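Local coordinates for protein histidine acid phosphatase (Bifidobacterium longum subsp. infantis, PDB 6RXG) that probably removes phosphate groups from inositol phosphates such as phytate and from 2,3-bisphosphoglycerate, as a histidine acid phosphatase of the MINPP1 subfamily, at residues G50-S55 and Y316-D321. The protein carries 1 engineered substitution. Residues are numbered along the deposited sequence; the frame is centred on the assembly and turned at random.
With PO4 (phosphate ion), chain C.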
ATOM      1  N   GLY A  50      -3.161   6.784   2.073  1.00 16.27           N
ATOM      2  CA  GLY A  50      -3.830   6.332   3.271  1.00 16.24           C
ATOM      3  C   GLY A  50      -5.086   5.535   2.944  1.00 16.17           C
ATOM      4  O   GLY A  50      -5.401   5.255   1.786  1.00 15.97           O
ATOM      5  N   SER A  51      -5.807   5.176   4.008  1.00 15.91           N
ATOM      6  CA  SER A  51      -7.044   4.416   3.901  1.00 15.57           C
ATOM      7  C   SER A  51      -7.966   4.997   2.844  1.00 17.05           C
ATOM      8  O   SER A  51      -8.071   6.217   2.671  1.00 17.58           O
ATOM      9  CB  SER A  51      -7.758   4.403   5.254  1.00 14.17           C
ATOM     10  OG  SER A  51      -6.991   3.675   6.187  1.00 17.36           O
ATOM     11  N   ARG A  52      -8.671   4.097   2.160  1.00 18.09           N
ATOM     12  CA  ARG A  52      -9.524   4.442   1.036  1.00 18.67           C
ATOM     13  C   ARG A  52     -10.852   3.699   1.156  1.00 16.67           C
ATOM     14  O   ARG A  52     -10.978   2.737   1.907  1.00 16.47           O
ATOM     15  CB  ARG A  52      -8.840   4.083  -0.291  1.00 17.14           C
ATOM     16  CG  ARG A  52      -8.526   2.586  -0.457  1.00 17.67           C
ATOM     17  CD  ARG A  52      -8.364   2.228  -1.943  1.00 18.69           C
ATOM     18  NE  ARG A  52      -7.933   0.856  -2.196  1.00 20.82           N
ATOM     19  CZ  ARG A  52      -8.729  -0.217  -2.207  1.00 21.96           C
ATOM     20  NH1 ARG A  52     -10.028  -0.115  -1.937  1.00 20.52           N
ATOM     21  NH2 ARG A  52      -8.216  -1.415  -2.479  1.00 22.67           N
ATOM     22  N   GLY A  53     -11.850   4.174   0.417  1.00 15.41           N
ATOM     23  CA  GLY A  53     -13.052   3.405   0.222  1.00 16.63           C
ATOM     24  C   GLY A  53     -12.845   2.269  -0.769  1.00 17.07           C
ATOM     25  O   GLY A  53     -11.736   1.971  -1.219  1.00 19.49           O
ATOM     26  N   LEU A  54     -13.961   1.602  -1.099  1.00 17.60           N
ATOM     27  CA  LEU A  54     -13.948   0.574  -2.137  1.00 19.26           C
ATOM     28  C   LEU A  54     -13.412   1.134  -3.450  1.00 20.26           C
ATOM     29  O   LEU A  54     -13.661   2.288  -3.792  1.00 23.06           O
ATOM     30  CB  LEU A  54     -15.359   0.017  -2.360  1.00 17.95           C
ATOM     31  CG  LEU A  54     -15.937  -0.780  -1.194  1.00 16.03           C
ATOM     32  CD1 LEU A  54     -17.418  -1.143  -1.390  1.00 18.76           C
ATOM     33  CD2 LEU A  54     -15.095  -2.045  -0.957  1.00 16.62           C
ATOM     34  N   SER A  55     -12.682   0.293  -4.193  1.00 21.09           N
ATOM     35  CA  SER A  55     -12.095   0.725  -5.459  1.00 23.97           C
ATOM     36  C   SER A  55     -13.164   0.869  -6.531  1.00 23.89           C
ATOM     37  O   SER A  55     -13.042   1.710  -7.429  1.00 23.13           O
ATOM     38  CB  SER A  55     -11.021  -0.274  -5.932  1.00 25.92           C
ATOM     39  OG  SER A  55     -10.232  -0.753  -4.876  0.55 27.92           O
ATOM     40  N   TYR A 316     -15.612  -5.990   5.093  1.00 15.68           N
ATOM     41  CA  TYR A 316     -15.198  -5.860   6.481  1.00 16.36           C
ATOM     42  C   TYR A 316     -13.909  -5.056   6.606  1.00 16.28           C
ATOM     43  O   TYR A 316     -13.815  -4.151   7.448  1.00 14.67           O
ATOM     44  CB  TYR A 316     -15.065  -7.269   7.059  1.00 16.92           C
ATOM     45  CG  TYR A 316     -14.199  -7.444   8.264  1.00 17.89           C
ATOM     46  CD1 TYR A 316     -14.595  -6.986   9.509  1.00 20.13           C
ATOM     47  CD2 TYR A 316     -12.999  -8.134   8.167  1.00 18.77           C
ATOM     48  CE1 TYR A 316     -13.796  -7.184  10.636  1.00 23.77           C
ATOM     49  CE2 TYR A 316     -12.183  -8.336   9.298  1.00 20.46           C
ATOM     50  CZ  TYR A 316     -12.595  -7.855  10.522  1.00 23.65           C
ATOM     51  OH  TYR A 316     -11.825  -8.045  11.651  1.00 24.90           O
ATOM     52  N   ILE A 317     -12.902  -5.364   5.782  1.00 17.10           N
ATOM     53  CA  ILE A 317     -11.612  -4.694   5.958  1.00 16.72           C
ATOM     54  C   ILE A 317     -11.680  -3.251   5.452  1.00 15.24           C
ATOM     55  O   ILE A 317     -11.079  -2.348   6.042  1.00 16.44           O
ATOM     56  CB  ILE A 317     -10.458  -5.492   5.310  1.00 15.35           C
ATOM     57  CG1 ILE A 317     -10.538  -5.541   3.789  1.00 15.59           C
ATOM     58  CG2 ILE A 317     -10.415  -6.923   5.884  1.00 16.25           C
ATOM     59  CD1 ILE A 317      -9.428  -6.421   3.153  1.00 18.40           C
ATOM     60  N   ILE A 318     -12.405  -3.008   4.359  1.00 16.27           N
ATOM     61  CA  ILE A 318     -12.572  -1.629   3.922  1.00 14.47           C
ATOM     62  C   ILE A 318     -13.460  -0.859   4.896  1.00 16.82           C
ATOM     63  O   ILE A 318     -13.294   0.360   5.067  1.00 16.76           O
ATOM     64  CB  ILE A 318     -13.121  -1.595   2.485  1.00 23.07           C
ATOM     65  CG1 ILE A 318     -12.491  -0.450   1.717  1.00 28.68           C
ATOM     66  CG2 ILE A 318     -14.604  -1.412   2.487  1.00 29.59           C
ATOM     67  CD1 ILE A 318     -11.005  -0.689   1.403  1.00 25.44           C
ATOM     68  N   ALA A 319     -14.409  -1.532   5.557  1.00 18.35           N
ATOM     69  CA  ALA A 319     -15.213  -0.814   6.540  1.00 18.05           C
ATOM     70  C   ALA A 319     -14.320  -0.222   7.623  1.00 18.79           C
ATOM     71  O   ALA A 319     -14.595   0.868   8.131  1.00 19.06           O
ATOM     72  CB  ALA A 319     -16.293  -1.720   7.148  1.00 17.78           C
ATOM     73  N   ALA A 320     -13.227  -0.906   7.960  1.00 19.15           N
ATOM     74  CA  ALA A 320     -12.303  -0.357   8.944  1.00 18.39           C
ATOM     75  C   ALA A 320     -11.642   0.916   8.417  1.00 18.43           C
ATOM     76  O   ALA A 320     -11.480   1.890   9.160  1.00 19.30           O
ATOM     77  CB  ALA A 320     -11.254  -1.406   9.320  1.00 19.80           C
ATOM     78  N   ASP A 321     -11.274   0.928   7.132  1.00 15.76           N
ATOM     79  CA  ASP A 321     -10.722   2.126   6.499  1.00 17.57           C
ATOM     80  C   ASP A 321     -11.726   3.281   6.467  1.00 15.30           C
ATOM     81  O   ASP A 321     -11.317   4.449   6.467  1.00 15.49           O
ATOM     82  CB  ASP A 321     -10.280   1.804   5.068  1.00 17.08           C
ATOM     83  CG  ASP A 321      -9.017   0.970   5.002  1.00 19.25           C
ATOM     84  OD1 ASP A 321      -8.717   0.236   5.971  1.00 18.07           O
ATOM     85  OD2 ASP A 321      -8.326   1.033   3.957  1.00 18.42           O
TER
HETATM   86  P   PO4 C 601      -4.897  -0.735  -3.510  1.00 35.43           P
HETATM   87  O1  PO4 C 601      -5.716  -1.986  -3.674  1.00 36.73           O
HETATM   88  O2  PO4 C 601      -3.431  -1.058  -3.659  1.00 35.37           O
HETATM   89  O3  PO4 C 601      -5.150  -0.101  -2.172  1.00 33.11           O
HETATM   90  O4  PO4 C 601      -5.329   0.242  -4.587  1.00 38.94           O
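Ile318 carries the apolar part of this contact, reaching from its helix with both branches to the loop 50-55. Its CG2 lies 3.5 Å from CD2 of Leu54, methyl against methyl. The longer branch packs with CG1 against the backbone of Gly53, nearest its carbonyl carbon, and ends with CD1 3.5 Å from NH1 of Arg52, the two side chains crossing at about a right angle. One helical turn on, Asp321 meets Ser51 by van der Waals contact, CB to CB at 3.6 Å. OG of Ser51 spends its hydrogen bonds on Gln107 and Gln111. The carbonyl oxygen of Arg52 is buried against CD1 of Ile318 and CB of Asp321, 3.4 Å from the latter, and finds no polar partner.

The guanidinium of Arg52 bonds within its own loop and to a phosphate ion. NH1 donates to Gly53 O (2.8 Å, 157° at the hydrogen), an acceptor lying almost in the guanidinium plane, which helps fix the rotation of the group. The phosphate sits at its edge, taking NE on O3 (2.9 Å) and NH2 on O1 (2.8 Å); the chain, extended from CG to NE, carries the group to it. Arg48 and Gln405 also bind this ion; Arg48 and Arg52 are the two arginines of the histidine acid phosphatase signature RHGxR, consistent with a phosphate pocket. With an alanine here, O1, O3 and the carbonyl of Gly53 would probably lose these donors, and CD1 of Ile318 its contact with NH1.

The loop 50-55 follows strand 38-48 of the mixed sheet and leads to helix 59-73, while Ile318 and Asp321 belong to the last turns of helix 305-321. Backbone bonds to Gly102, Met103 and Thr105 tie the loop to the connection between helices 79-99 and 106-122.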